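Local coordinates for protein acetyl-CoA acetyltransferase (Mycobacterium smegmatis, PDB 4EGV) that is a monomeric thiolase-like protein (type 1) with a thiolase fold and an additional C-terminal domain, probably with acyltransferase activity, at residues A[67-73]-A[134-140]; A[182-188]-A[483-487]; A[218-222]-A[240-246]; A[293-298]-A[419-425]. The contacts are given in a common frame with arbitrary orientation. Numbering follows the deposited sequence.

Contact 1: residues A[67-73]-A[134-140]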
loop_
_atom_site.group_PDB
_atom_site.type_symbol
_atom_site.label_atom_id
_atom_site.label_comp_id
_atom_site.label_asym_id
_atom_site.label_seq_id
_atom_site.Cartn_x
_atom_site.Cartn_y
_atom_site.Cartn_z
ATOM N N ALA A 67 -30.665 2.531 6.807
ATOM C CA ALA A 67 -30.386 3.819 6.215
ATOM C C ALA A 67 -29.246 3.793 5.188
ATOM O O ALA A 67 -29.056 4.760 4.445
ATOM C CB ALA A 67 -30.107 4.870 7.317
ATOM N N ILE A 68 -28.482 2.705 5.169
ATOM C CA ILE A 68 -27.387 2.543 4.207
ATOM C C ILE A 68 -27.877 2.503 2.736
ATOM O O ILE A 68 -28.656 1.634 2.354
ATOM C CB ILE A 68 -26.493 1.286 4.504
ATOM C CG1 ILE A 68 -25.789 1.417 5.839
ATOM C CG2 ILE A 68 -25.454 1.078 3.411
ATOM C CD1 ILE A 68 -25.258 0.118 6.391
ATOM N N ASP A 69 -27.388 3.440 1.935
ATOM C CA ASP A 69 -27.755 3.523 0.552
ATOM C C ASP A 69 -26.705 2.941 -0.424
ATOM O O ASP A 69 -27.042 2.581 -1.567
ATOM C CB ASP A 69 -28.227 4.950 0.169
ATOM C CG ASP A 69 -27.174 6.080 0.475
ATOM O OD1 ASP A 69 -26.064 6.145 -0.125
ATOM O OD2 ASP A 69 -27.491 6.961 1.308
ATOM N N THR A 70 -25.446 2.836 0.019
ATOM C CA THR A 70 -24.407 2.216 -0.795
ATOM C C THR A 70 -23.500 1.344 0.024
ATOM O O THR A 70 -23.095 1.734 1.104
ATOM C CB THR A 70 -23.535 3.247 -1.498
ATOM O OG1 THR A 70 -24.386 4.214 -2.091
ATOM C CG2 THR A 70 -22.700 2.583 -2.583
ATOM N N VAL A 71 -23.213 0.160 -0.516
ATOM C CA VAL A 71 -22.156 -0.696 -0.025
ATOM C C VAL A 71 -21.073 -0.865 -1.076
ATOM O O VAL A 71 -21.328 -0.955 -2.275
ATOM C CB VAL A 71 -22.624 -2.071 0.483
ATOM C CG1 VAL A 71 -23.565 -1.891 1.613
ATOM C CG2 VAL A 71 -23.262 -2.878 -0.595
ATOM N N ALA A 72 -19.844 -0.884 -0.615
ATOM C CA ALA A 72 -18.762 -1.041 -1.488
ATOM C C ALA A 72 -17.843 -2.047 -0.818
ATOM O O ALA A 72 -17.580 -1.974 0.380
ATOM C CB ALA A 72 -18.085 0.307 -1.725
ATOM N N GLY A 73 -17.397 -3.023 -1.586
ATOM C CA GLY A 73 -16.430 -3.996 -1.118
ATOM C C GLY A 73 -15.135 -3.996 -1.902
ATOM O O GLY A 73 -15.088 -3.736 -3.117
ATOM N N ASN A 134 -24.749 10.681 -2.260
ATOM C CA ASN A 134 -24.934 9.589 -1.355
ATOM C C ASN A 134 -25.061 10.148 0.049
ATOM O O ASN A 134 -24.729 11.288 0.255
ATOM C CB ASN A 134 -23.766 8.621 -1.500
ATOM C CG ASN A 134 -23.825 7.824 -2.760
ATOM O OD1 ASN A 134 -24.475 6.843 -2.818
ATOM N ND2 ASN A 134 -23.141 8.262 -3.772
ATOM N N ASP A 135 -25.553 9.358 0.995
ATOM C CA ASP A 135 -25.809 9.811 2.362
ATOM C C ASP A 135 -25.224 8.920 3.452
ATOM O O ASP A 135 -24.655 9.353 4.374
ATOM C CB ASP A 135 -27.308 9.949 2.605
ATOM C CG ASP A 135 -27.922 11.132 1.915
ATOM O OD1 ASP A 135 -27.481 12.240 2.109
ATOM O OD2 ASP A 135 -28.862 10.950 1.186
ATOM N N VAL A 136 -25.423 7.652 3.340
ATOM C CA VAL A 136 -24.808 6.649 4.212
ATOM C C VAL A 136 -24.157 5.514 3.421
ATOM O O VAL A 136 -24.804 4.814 2.649
ATOM C CB VAL A 136 -25.793 6.061 5.233
ATOM C CG1 VAL A 136 -25.070 5.178 6.244
ATOM C CG2 VAL A 136 -26.555 7.152 5.916
ATOM N N VAL A 137 -22.866 5.341 3.635
ATOM C CA VAL A 137 -22.107 4.391 2.881
ATOM C C VAL A 137 -21.384 3.441 3.821
ATOM O O VAL A 137 -20.879 3.837 4.837
ATOM C CB VAL A 137 -21.081 5.129 1.974
ATOM C CG1 VAL A 137 -20.160 4.140 1.199
ATOM C CG2 VAL A 137 -21.790 6.083 1.024
ATOM N N LEU A 138 -21.353 2.174 3.456
ATOM C CA LEU A 138 -20.561 1.160 4.149
ATOM C C LEU A 138 -19.493 0.569 3.235
ATOM O O LEU A 138 -19.775 0.095 2.165
ATOM C CB LEU A 138 -21.445 0.031 4.730
ATOM C CG LEU A 138 -20.725 -1.016 5.595
ATOM C CD1 LEU A 138 -20.093 -0.346 6.831
ATOM C CD2 LEU A 138 -21.622 -2.142 6.021
ATOM N N ILE A 139 -18.252 0.617 3.690
ATOM C CA ILE A 139 -17.124 0.048 3.001
ATOM C C ILE A 139 -16.597 -1.171 3.779
ATOM O O ILE A 139 -16.620 -1.181 5.002
ATOM C CB ILE A 139 -16.077 1.146 2.862
ATOM C CG1 ILE A 139 -16.540 2.170 1.834
ATOM C CG2 ILE A 139 -14.704 0.624 2.447
ATOM C CD1 ILE A 139 -15.808 3.504 1.961
ATOM N N PHE A 140 -16.170 -2.217 3.096
ATOM C CA PHE A 140 -15.691 -3.385 3.810
ATOM C C PHE A 140 -14.780 -4.212 2.923
ATOM O O PHE A 140 -14.733 -4.017 1.711
ATOM C CB PHE A 140 -16.843 -4.240 4.383
ATOM C CG PHE A 140 -17.946 -4.498 3.402
ATOM C CD1 PHE A 140 -17.776 -5.395 2.357
ATOM C CD2 PHE A 140 -19.139 -3.796 3.493
ATOM C CE1 PHE A 140 -18.780 -5.617 1.426
ATOM C CE2 PHE A 140 -20.178 -4.006 2.530
ATOM C CZ PHE A 140 -19.976 -4.929 1.507
#

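Contact 2: residues A[182-188]-A[483-487]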
loop_
_atom_site.group_PDB
_atom_site.type_symbol
_atom_site.label_atom_id
_atom_site.label_comp_id
_atom_site.label_asym_id
_atom_site.label_seq_id
_atom_site.Cartn_x
_atom_site.Cartn_y
_atom_site.Cartn_z
ATOM N N TYR A 182 5.622 -7.623 -21.806
ATOM C CA TYR A 182 7.029 -7.811 -21.979
ATOM C C TYR A 182 7.693 -7.940 -20.647
ATOM O O TYR A 182 8.866 -8.083 -20.570
ATOM C CB TYR A 182 7.575 -6.578 -22.671
ATOM C CG TYR A 182 9.067 -6.498 -22.825
ATOM C CD1 TYR A 182 9.734 -7.274 -23.747
ATOM C CD2 TYR A 182 9.808 -5.609 -22.091
ATOM C CE1 TYR A 182 11.088 -7.184 -23.890
ATOM C CE2 TYR A 182 11.163 -5.519 -22.247
ATOM C CZ TYR A 182 11.792 -6.299 -23.140
ATOM O OH TYR A 182 13.137 -6.198 -23.288
ATOM N N THR A 183 6.944 -7.886 -19.574
ATOM C CA THR A 183 7.546 -8.025 -18.283
ATOM C C THR A 183 7.066 -9.356 -17.764
ATOM O O THR A 183 7.735 -10.066 -17.077
ATOM C CB THR A 183 7.207 -6.795 -17.432
ATOM O OG1 THR A 183 6.452 -7.151 -16.289
ATOM C CG2 THR A 183 6.387 -5.881 -18.216
ATOM N N ILE A 184 5.903 -9.738 -18.199
ATOM C CA ILE A 184 5.383 -11.005 -17.804
ATOM C C ILE A 184 6.274 -12.093 -18.323
ATOM O O ILE A 184 6.709 -12.922 -17.574
ATOM C CB ILE A 184 3.961 -11.192 -18.319
ATOM C CG1 ILE A 184 2.966 -10.546 -17.370
ATOM C CG2 ILE A 184 3.647 -12.642 -18.497
ATOM C CD1 ILE A 184 1.958 -9.684 -18.049
ATOM N N ARG A 185 6.549 -12.104 -19.609
ATOM C CA ARG A 185 7.368 -13.160 -20.150
ATOM C C ARG A 185 8.787 -13.101 -19.682
ATOM O O ARG A 185 9.591 -13.883 -20.077
ATOM C CB ARG A 185 7.348 -13.151 -21.670
ATOM C CG ARG A 185 7.557 -11.813 -22.339
ATOM C CD ARG A 185 8.333 -12.007 -23.609
ATOM N NE ARG A 185 8.356 -10.851 -24.477
ATOM C CZ ARG A 185 9.368 -10.520 -25.265
ATOM N NH1 ARG A 185 10.462 -11.229 -25.318
ATOM N NH2 ARG A 185 9.283 -9.448 -25.998
ATOM N N HIS A 186 9.095 -12.184 -18.802
ATOM C CA HIS A 186 10.444 -12.115 -18.287
ATOM C C HIS A 186 10.538 -12.527 -16.837
ATOM O O HIS A 186 11.601 -12.749 -16.328
ATOM C CB HIS A 186 11.032 -10.728 -18.484
ATOM C CG HIS A 186 11.746 -10.567 -19.776
ATOM N ND1 HIS A 186 11.117 -10.158 -20.920
ATOM C CD2 HIS A 186 13.029 -10.776 -20.111
ATOM C CE1 HIS A 186 11.981 -10.116 -21.904
ATOM N NE2 HIS A 186 13.148 -10.487 -21.436
ATOM N N GLY A 187 9.418 -12.649 -16.167
ATOM C CA GLY A 187 9.461 -13.171 -14.832
ATOM C C GLY A 187 8.806 -12.263 -13.854
ATOM O O GLY A 187 8.595 -12.613 -12.727
ATOM N N LEU A 188 8.474 -11.081 -14.301
ATOM C CA LEU A 188 7.778 -10.175 -13.443
ATOM C C LEU A 188 6.318 -10.517 -13.333
ATOM O O LEU A 188 5.461 -9.819 -13.833
ATOM C CB LEU A 188 7.926 -8.772 -13.955
ATOM C CG LEU A 188 9.228 -8.448 -14.646
ATOM C CD1 LEU A 188 9.708 -7.196 -14.092
ATOM C CD2 LEU A 188 10.175 -9.536 -14.398
ATOM N N PHE A 483 15.913 -2.156 -21.276
ATOM C CA PHE A 483 15.458 -3.492 -21.653
ATOM C C PHE A 483 15.441 -4.387 -20.414
ATOM O O PHE A 483 16.003 -4.054 -19.369
ATOM C CB PHE A 483 16.366 -4.115 -22.734
ATOM C CG PHE A 483 17.788 -4.355 -22.273
ATOM C CD1 PHE A 483 18.163 -5.577 -21.730
ATOM C CD2 PHE A 483 18.747 -3.339 -22.363
ATOM C CE1 PHE A 483 19.479 -5.780 -21.283
ATOM C CE2 PHE A 483 20.053 -3.522 -21.928
ATOM C CZ PHE A 483 20.432 -4.732 -21.394
ATOM N N LEU A 484 14.817 -5.543 -20.572
ATOM C CA LEU A 484 14.786 -6.589 -19.563
ATOM C C LEU A 484 15.597 -7.805 -20.021
ATOM O O LEU A 484 15.683 -8.082 -21.215
ATOM C CB LEU A 484 13.330 -6.999 -19.300
ATOM C CG LEU A 484 12.524 -6.220 -18.284
ATOM C CD1 LEU A 484 11.105 -6.576 -18.457
ATOM C CD2 LEU A 484 13.034 -6.617 -16.938
ATOM N N ALA A 485 16.192 -8.519 -19.072
ATOM C CA ALA A 485 16.845 -9.780 -19.388
ATOM C C ALA A 485 16.792 -10.783 -18.237
ATOM O O ALA A 485 16.771 -10.418 -17.052
ATOM C CB ALA A 485 18.266 -9.557 -19.844
ATOM N N LYS A 486 16.757 -12.054 -18.618
ATOM C CA LYS A 486 16.740 -13.159 -17.693
ATOM C C LYS A 486 18.056 -13.921 -17.863
ATOM O O LYS A 486 18.610 -13.968 -18.951
ATOM C CB LYS A 486 15.571 -14.059 -18.045
ATOM C CG LYS A 486 15.187 -15.040 -16.949
ATOM C CD LYS A 486 14.887 -16.454 -17.496
ATOM C CE LYS A 486 13.405 -16.799 -17.414
ATOM N NZ LYS A 486 12.983 -17.717 -18.495
ATOM N N THR A 487 18.548 -14.538 -16.800
ATOM C CA THR A 487 19.874 -15.153 -16.833
ATOM C C THR A 487 20.027 -16.321 -15.840
ATOM O O THR A 487 19.631 -16.243 -14.663
ATOM C CB THR A 487 21.042 -14.066 -16.686
ATOM O OG1 THR A 487 22.317 -14.644 -16.974
ATOM C CG2 THR A 487 21.112 -13.469 -15.301
#

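Contact 3: residues A[218-222]-A[240-246]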
loop_
_atom_site.group_PDB
_atom_site.type_symbol
_atom_site.label_atom_id
_atom_site.label_comp_id
_atom_site.label_asym_id
_atom_site.label_seq_id
_atom_site.Cartn_x
_atom_site.Cartn_y
_atom_site.Cartn_z
ATOM N N ALA A 218 16.291 -3.668 7.775
ATOM C CA ALA A 218 16.019 -4.264 9.049
ATOM C C ALA A 218 15.723 -3.204 10.108
ATOM O O ALA A 218 14.890 -3.431 10.962
ATOM C CB ALA A 218 17.159 -5.147 9.447
ATOM N N GLU A 219 16.375 -2.044 10.025
ATOM C CA GLU A 219 16.148 -0.945 10.978
ATOM C C GLU A 219 14.849 -0.194 10.785
ATOM O O GLU A 219 14.301 0.372 11.729
ATOM C CB GLU A 219 17.319 0.039 11.008
ATOM C CG GLU A 219 18.431 -0.435 11.930
ATOM C CD GLU A 219 19.520 0.592 12.184
ATOM O OE1 GLU A 219 19.996 1.249 11.223
ATOM O OE2 GLU A 219 19.927 0.699 13.365
ATOM N N LEU A 220 14.377 -0.200 9.548
ATOM C CA LEU A 220 13.071 0.280 9.208
ATOM C C LEU A 220 11.982 -0.652 9.753
ATOM O O LEU A 220 11.019 -0.182 10.370
ATOM C CB LEU A 220 12.965 0.424 7.692
ATOM C CG LEU A 220 11.636 0.937 7.167
ATOM C CD1 LEU A 220 11.492 2.369 7.453
ATOM C CD2 LEU A 220 11.548 0.664 5.731
ATOM N N PHE A 221 12.155 -1.958 9.550
ATOM C CA PHE A 221 11.097 -2.944 9.810
ATOM C C PHE A 221 10.936 -3.493 11.223
ATOM O O PHE A 221 9.844 -3.994 11.555
ATOM C CB PHE A 221 11.191 -4.116 8.834
ATOM C CG PHE A 221 10.316 -3.981 7.616
ATOM C CD1 PHE A 221 9.934 -2.736 7.137
ATOM C CD2 PHE A 221 9.920 -5.108 6.917
ATOM C CE1 PHE A 221 9.147 -2.630 6.012
ATOM C CE2 PHE A 221 9.151 -4.993 5.770
ATOM C CZ PHE A 221 8.753 -3.754 5.333
ATOM N N ALA A 222 11.995 -3.419 12.036
ATOM C CA ALA A 222 11.935 -3.968 13.406
ATOM C C ALA A 222 10.922 -3.234 14.295
ATOM O O ALA A 222 10.132 -3.891 14.993
ATOM C CB ALA A 222 13.301 -4.052 14.049
ATOM N N ARG A 240 10.520 -9.163 16.114
ATOM C CA ARG A 240 11.848 -9.417 15.547
ATOM C C ARG A 240 12.790 -8.241 15.805
ATOM O O ARG A 240 12.387 -7.090 15.699
ATOM C CB ARG A 240 11.767 -9.736 14.038
ATOM C CG ARG A 240 10.690 -10.779 13.601
ATOM C CD ARG A 240 11.077 -12.219 13.892
ATOM N NE ARG A 240 10.130 -13.154 13.329
ATOM C CZ ARG A 240 10.223 -14.482 13.437
ATOM N NH1 ARG A 240 11.225 -15.042 14.100
ATOM N NH2 ARG A 240 9.305 -15.260 12.873
ATOM N N SER A 241 14.035 -8.545 16.171
ATOM C CA SER A 241 15.088 -7.537 16.310
ATOM C C SER A 241 15.768 -7.266 14.961
ATOM O O SER A 241 15.653 -8.035 14.025
ATOM C CB SER A 241 16.125 -7.966 17.354
ATOM O OG SER A 241 16.904 -9.060 16.893
ATOM N N VAL A 242 16.483 -6.155 14.887
ATOM C CA VAL A 242 17.243 -5.756 13.714
ATOM C C VAL A 242 18.208 -6.848 13.277
ATOM O O VAL A 242 18.276 -7.171 12.107
ATOM C CB VAL A 242 18.011 -4.441 14.009
ATOM C CG1 VAL A 242 18.972 -4.097 12.903
ATOM C CG2 VAL A 242 17.038 -3.253 14.273
ATOM N N GLU A 243 18.943 -7.416 14.229
ATOM C CA GLU A 243 19.949 -8.464 14.001
ATOM C C GLU A 243 19.298 -9.729 13.438
ATOM O O GLU A 243 19.802 -10.322 12.485
ATOM C CB GLU A 243 20.679 -8.757 15.330
ATOM C CG GLU A 243 22.062 -9.468 15.253
ATOM C CD GLU A 243 23.245 -8.515 14.873
ATOM O OE1 GLU A 243 23.338 -8.124 13.686
ATOM O OE2 GLU A 243 24.097 -8.180 15.746
ATOM N N GLU A 244 18.174 -10.122 14.033
ATOM C CA GLU A 244 17.395 -11.277 13.616
ATOM C C GLU A 244 16.925 -11.161 12.160
ATOM O O GLU A 244 17.025 -12.119 11.418
ATOM C CB GLU A 244 16.217 -11.443 14.562
ATOM C CG GLU A 244 15.446 -12.760 14.512
ATOM C CD GLU A 244 14.298 -12.791 15.556
ATOM O OE1 GLU A 244 14.206 -11.859 16.393
ATOM O OE2 GLU A 244 13.489 -13.742 15.548
ATOM N N LEU A 245 16.439 -9.987 11.757
ATOM C CA LEU A 245 15.978 -9.717 10.379
ATOM C C LEU A 245 17.089 -9.710 9.321
ATOM O O LEU A 245 16.887 -10.131 8.181
ATOM C CB LEU A 245 15.213 -8.382 10.290
ATOM C CG LEU A 245 13.793 -8.259 10.855
ATOM C CD1 LEU A 245 13.300 -6.840 10.903
ATOM C CD2 LEU A 245 12.843 -9.099 10.060
ATOM N N LEU A 246 18.259 -9.227 9.713
ATOM C CA LEU A 246 19.358 -9.005 8.814
ATOM C C LEU A 246 20.222 -10.247 8.622
ATOM O O LEU A 246 20.905 -10.370 7.605
ATOM C CB LEU A 246 20.169 -7.818 9.350
ATOM C CG LEU A 246 21.669 -7.611 9.103
ATOM C CD1 LEU A 246 22.034 -6.152 9.109
ATOM C CD2 LEU A 246 22.498 -8.310 10.126
#

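Contact 4: residues A[293-298]-A[419-425]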
loop_
_atom_site.group_PDB
_atom_site.type_symbol
_atom_site.label_atom_id
_atom_site.label_comp_id
_atom_site.label_asym_id
_atom_site.label_seq_id
_atom_site.Cartn_x
_atom_site.Cartn_y
_atom_site.Cartn_z
ATOM N N TRP A 293 -17.482 11.171 15.605
ATOM C CA TRP A 293 -17.220 11.708 14.283
ATOM C C TRP A 293 -15.742 12.032 14.026
ATOM O O TRP A 293 -15.088 12.741 14.797
ATOM C CB TRP A 293 -18.012 12.979 14.054
ATOM C CG TRP A 293 -19.425 12.901 14.298
ATOM C CD1 TRP A 293 -20.113 11.846 14.766
ATOM C CD2 TRP A 293 -20.371 13.955 14.111
ATOM N NE1 TRP A 293 -21.439 12.160 14.888
ATOM C CE2 TRP A 293 -21.626 13.453 14.494
ATOM C CE3 TRP A 293 -20.281 15.275 13.640
ATOM C CZ2 TRP A 293 -22.785 14.220 14.439
ATOM C CZ3 TRP A 293 -21.420 16.029 13.578
ATOM C CH2 TRP A 293 -22.666 15.495 13.965
ATOM N N VAL A 294 -15.255 11.526 12.903
ATOM C CA VAL A 294 -13.938 11.831 12.372
ATOM C C VAL A 294 -14.062 12.344 10.921
ATOM O O VAL A 294 -14.750 11.778 10.091
ATOM C CB VAL A 294 -13.041 10.595 12.476
ATOM C CG1 VAL A 294 -11.685 10.883 12.032
ATOM C CG2 VAL A 294 -13.015 10.122 13.895
ATOM N N TYR A 295 -13.384 13.441 10.631
ATOM C CA TYR A 295 -13.360 14.046 9.289
ATOM C C TYR A 295 -12.198 13.559 8.433
ATOM O O TYR A 295 -11.112 13.330 8.893
ATOM C CB TYR A 295 -13.335 15.581 9.396
ATOM C CG TYR A 295 -14.478 16.114 10.193
ATOM C CD1 TYR A 295 -15.563 16.661 9.553
ATOM C CD2 TYR A 295 -14.498 16.020 11.585
ATOM C CE1 TYR A 295 -16.647 17.137 10.249
ATOM C CE2 TYR A 295 -15.569 16.468 12.290
ATOM C CZ TYR A 295 -16.662 17.045 11.612
ATOM O OH TYR A 295 -17.773 17.524 12.290
ATOM N N LEU A 296 -12.462 13.369 7.166
ATOM C CA LEU A 296 -11.408 13.119 6.233
ATOM C C LEU A 296 -10.919 14.492 5.734
ATOM O O LEU A 296 -11.428 15.056 4.788
ATOM C CB LEU A 296 -11.908 12.195 5.123
ATOM C CG LEU A 296 -10.949 11.873 3.980
ATOM C CD1 LEU A 296 -9.604 11.395 4.450
ATOM C CD2 LEU A 296 -11.601 10.863 3.067
ATOM N N ARG A 297 -9.930 15.025 6.416
ATOM C CA ARG A 297 -9.484 16.366 6.172
ATOM C C ARG A 297 -8.645 16.510 4.924
ATOM O O ARG A 297 -8.847 17.426 4.168
ATOM C CB ARG A 297 -8.779 16.946 7.391
ATOM C CG ARG A 297 -9.726 17.248 8.543
ATOM C CD ARG A 297 -10.565 18.521 8.304
ATOM N NE ARG A 297 -9.766 19.745 8.172
ATOM C CZ ARG A 297 -9.351 20.504 9.189
ATOM N NH1 ARG A 297 -9.644 20.207 10.440
ATOM N NH2 ARG A 297 -8.623 21.576 8.959
ATOM N N GLY A 298 -7.733 15.587 4.689
ATOM C CA GLY A 298 -6.970 15.613 3.460
ATOM C C GLY A 298 -7.024 14.333 2.687
ATOM O O GLY A 298 -7.275 13.270 3.223
ATOM N N ILE A 419 -6.040 11.904 5.449
ATOM C CA ILE A 419 -5.676 12.498 6.709
ATOM C C ILE A 419 -6.960 12.683 7.465
ATOM O O ILE A 419 -7.896 13.221 6.947
ATOM C CB ILE A 419 -4.920 13.838 6.545
ATOM C CG1 ILE A 419 -3.650 13.623 5.702
ATOM C CG2 ILE A 419 -4.617 14.424 7.907
ATOM C CD1 ILE A 419 -2.763 14.809 5.518
ATOM N N TYR A 420 -6.965 12.203 8.701
ATOM C CA TYR A 420 -8.129 12.163 9.588
ATOM C C TYR A 420 -7.932 12.999 10.872
ATOM O O TYR A 420 -6.813 13.117 11.373
ATOM C CB TYR A 420 -8.403 10.704 9.947
ATOM C CG TYR A 420 -8.638 9.841 8.745
ATOM C CD1 TYR A 420 -9.900 9.720 8.219
ATOM C CD2 TYR A 420 -7.614 9.163 8.126
ATOM C CE1 TYR A 420 -10.133 8.957 7.096
ATOM C CE2 TYR A 420 -7.844 8.409 7.025
ATOM C CZ TYR A 420 -9.110 8.314 6.507
ATOM O OH TYR A 420 -9.387 7.535 5.411
ATOM N N SER A 421 -9.024 13.579 11.369
ATOM C CA SER A 421 -9.074 14.383 12.607
ATOM C C SER A 421 -10.502 14.600 13.102
ATOM O O SER A 421 -11.453 14.584 12.336
ATOM C CB SER A 421 -8.457 15.752 12.393
ATOM O OG SER A 421 -8.453 16.469 13.588
ATOM N N THR A 422 -10.647 14.831 14.395
ATOM C CA THR A 422 -11.937 15.198 14.977
ATOM C C THR A 422 -12.310 16.666 14.750
ATOM O O THR A 422 -13.479 17.043 14.862
ATOM C CB THR A 422 -11.966 14.947 16.481
ATOM O OG1 THR A 422 -10.770 15.457 17.073
ATOM C CG2 THR A 422 -12.117 13.468 16.779
ATOM N N GLU A 423 -11.299 17.482 14.446
ATOM C CA GLU A 423 -11.444 18.915 14.176
ATOM C C GLU A 423 -12.272 19.149 12.889
ATOM O O GLU A 423 -11.838 18.788 11.811
ATOM C CB GLU A 423 -10.062 19.601 14.126
ATOM C CG GLU A 423 -10.062 21.140 14.327
ATOM C CD GLU A 423 -8.740 21.820 13.866
ATOM O OE1 GLU A 423 -7.714 21.722 14.601
ATOM O OE2 GLU A 423 -8.726 22.456 12.774
ATOM N N PRO A 424 -13.415 19.796 12.955
ATOM C CA PRO A 424 -14.345 19.815 11.837
ATOM C C PRO A 424 -14.030 20.747 10.690
ATOM O O PRO A 424 -13.502 21.795 10.872
ATOM C CB PRO A 424 -15.628 20.266 12.511
ATOM C CG PRO A 424 -15.437 20.008 13.871
ATOM C CD PRO A 424 -14.071 20.295 14.148
ATOM N N ALA A 425 -14.388 20.374 9.489
ATOM C CA ALA A 425 -14.278 21.305 8.392
ATOM C C ALA A 425 -15.105 20.875 7.251
ATOM O O ALA A 425 -15.567 19.778 7.217
ATOM C CB ALA A 425 -12.896 21.449 7.955
#

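Contact 1: residues A[67-73]-A[134-140]
Ala67 and Ile68 lead into the strand and meet Val136, with Ile68 CG1 3.9 Å from Val136 CG1. Asp69 ties the two segments together where pairing begins. Asp69 N donates to Val136 O (3.0 Å), and Asp69 OD2 accepts from Val136 N (3.0 Å). Asp135 N adds weak bonds to the same carboxylate. From Thr70 the strands 70-73 and 136-140 run parallel, 16° apart. Thr70 O accepts from Leu138 N (3.0 Å). Val71 sits on the sheet face of Leu138 and Phe140, its CB 3.7 Å from Phe140 CE2; Pro94 of helix 93-101 covers this face. Ala72 N donates to Leu138 O (2.9 Å), and Ala72 O accepts from Phe140 N (3.1 Å). Phe125 of helix 117-130 touches Ala72 on the other face. Gly73 leaves room for the Phe140 ring. The Asp69 carboxylate thus takes up NH groups at the start of strand 136-140, so the pairing reaches one residue back from the regular parallel ladder.

Contact 2: residues A[182-188]-A[483-487]
One hydrogen bond crosses between the segments. Leu484 N, on strand 483-487, donates to Tyr182 OH over 3.3 Å with a nearly linear N-H...O angle (175°). The same hydroxyl also bonds Glu449 O, so the tyrosine links two parts of the C-terminal region. Within 182-188, His186 ND1 donates to Tyr182 O (3.1 Å), which holds the ring of this last residue of the 3-10 segment 184-186 back toward the start of the loop. His186 NE2 is hydrogen-bonded to Asn515 N.

The CH-pi contact is made by Leu484. Its CB lies 3.9 Å from the centroid of the His186 ring, over the face. Ala485 CA comes within 4.0 Å of His186 CD2.

Apolar packing centres on Leu484 as well. Leu484 CD1 is 3.9 Å from Tyr182 CE2 and 4.0 Å from Thr183 CB, and Leu484 CD2 is 4.4 Å from Leu188 CD1. Leu484 thus fills a hollow lined by Tyr182, Thr183, His186 and Leu188.

Strand 482-487 is an outer strand of a five-stranded antiparallel sheet. The contact is a domain interface: a loop preceding helix 191-206 packs on the edge strand of the additional C-terminal domain that marks type 1 thiolase-like proteins.

Contact 3: residues A[218-222]-A[240-246]
The short helix 242-246 packs across the long helix 210-230, to which 218-222 belongs. The axes of 218-222 and 242-246 come within 8.7 Å, with their N-to-C directions 122° apart. The closest CA atoms are those of Ala218 and Val242, 5.0 Å apart. The backbone of 240-246 starts as an extended approach and then turns into the short helix. Ser241 is its N-cap. Ser241 OG accepts weakly from Glu244 N (3.3 Å), and Glu244 OE1 accepts weakly from Ser241 N (3.3 Å), which makes a capping box. Arg240 NH1 also forms a salt bridge with Glu244 OE2 (3.0 Å).

Between the helices the side chains are apolar where they meet. Ala218 and Ala222, one turn apart, both point at the second segment. Ala218 CB lies 3.5 Å from Val242 O, 3.9 Å from Leu245 CB and 4.0 Å from Leu246 CB. Ala222 CB lies 3.6 Å from Arg240 O and 3.8 Å from Val242 CG2. Leu245 reaches along the first helix, its CD1 4.0 Å from Phe221 CB and 4.2 Å from Ala222 CB. At the edge, Glu219 CG touches Val242 CG1 at 3.8 Å. Met263 also touches Phe221 and Leu245.

This is plain helix-helix packing. No hydrogen bond crosses the two segments. They are held by van der Waals contact, with small alanines allowing close approach, while the polar bonds within 240-246 shape the start of its helix.

Contact 4: residues A[293-298]-A[419-425]
Backbone hydrogen bonds join the antiparallel strands 294-298 and 419-421. Tyr295 N donates to Ser421 O (2.8 Å), and Ser421 N donates back to Tyr295 O (3.2 Å). Ile419 N donates to Gly298 O (2.9 Å). Ile419 O accepts from Gly298 N (3.3 Å) and, weakly, from Arg297 N (2.8 Å). Arg297 and Gly298 thus both face Ile419.

Arg297 NH1 also reaches past the end of strand 419-421 and donates to Glu423 O (3.0 Å). It makes a weak, long bond, part of a salt bridge, to Glu423 OE2 (3.4 Å). Ser421 OG accepts from Glu423 N (3.1 Å) in an ST turn, and it is also bonded to Gln401 O.

Packing follows. Pro424 CA lies 3.6 Å from the centroid of the Tyr295 ring, over its face, a CH-pi contact. Ala425 CB sits over the Arg297 guanidinium, 3.6 Å from NE. On the other sheet face, Leu296 CD1 is 4.0 Å from the centroid of the Tyr420 ring, also CH-pi, and Val294 CG1 is 3.9 Å from Tyr420 CB. Tyr420 OH is bonded to Gln119.

The two strands are neighbours in the mixed sheet of the thiolase fold, and their pairing carries a classic beta bulge.

Contacts 1 and 4 lie in the same mixed sheet of the thiolase fold, with centres about 19 Å apart. Contact 1 pairs strands 70-73 and 136-143; contact 4 pairs 294-303 and 414-421. Strands 271-279 and 20-29 come between them. The sheet is thus built from strands far apart in the sequence. Contact 3 packs helices 210-230 and 242-246, centre to centre about 40 Å from contact 1 and 34 Å from contact 4. Contact 2 has its centre about 42, 31 and 44 Å from those of contacts 1, 3 and 4. Along the chain contact 1 closes first. Contacts 3 and 4 follow between the segments of contact 2, which brings the additional C-terminal domain back onto the earlier chain.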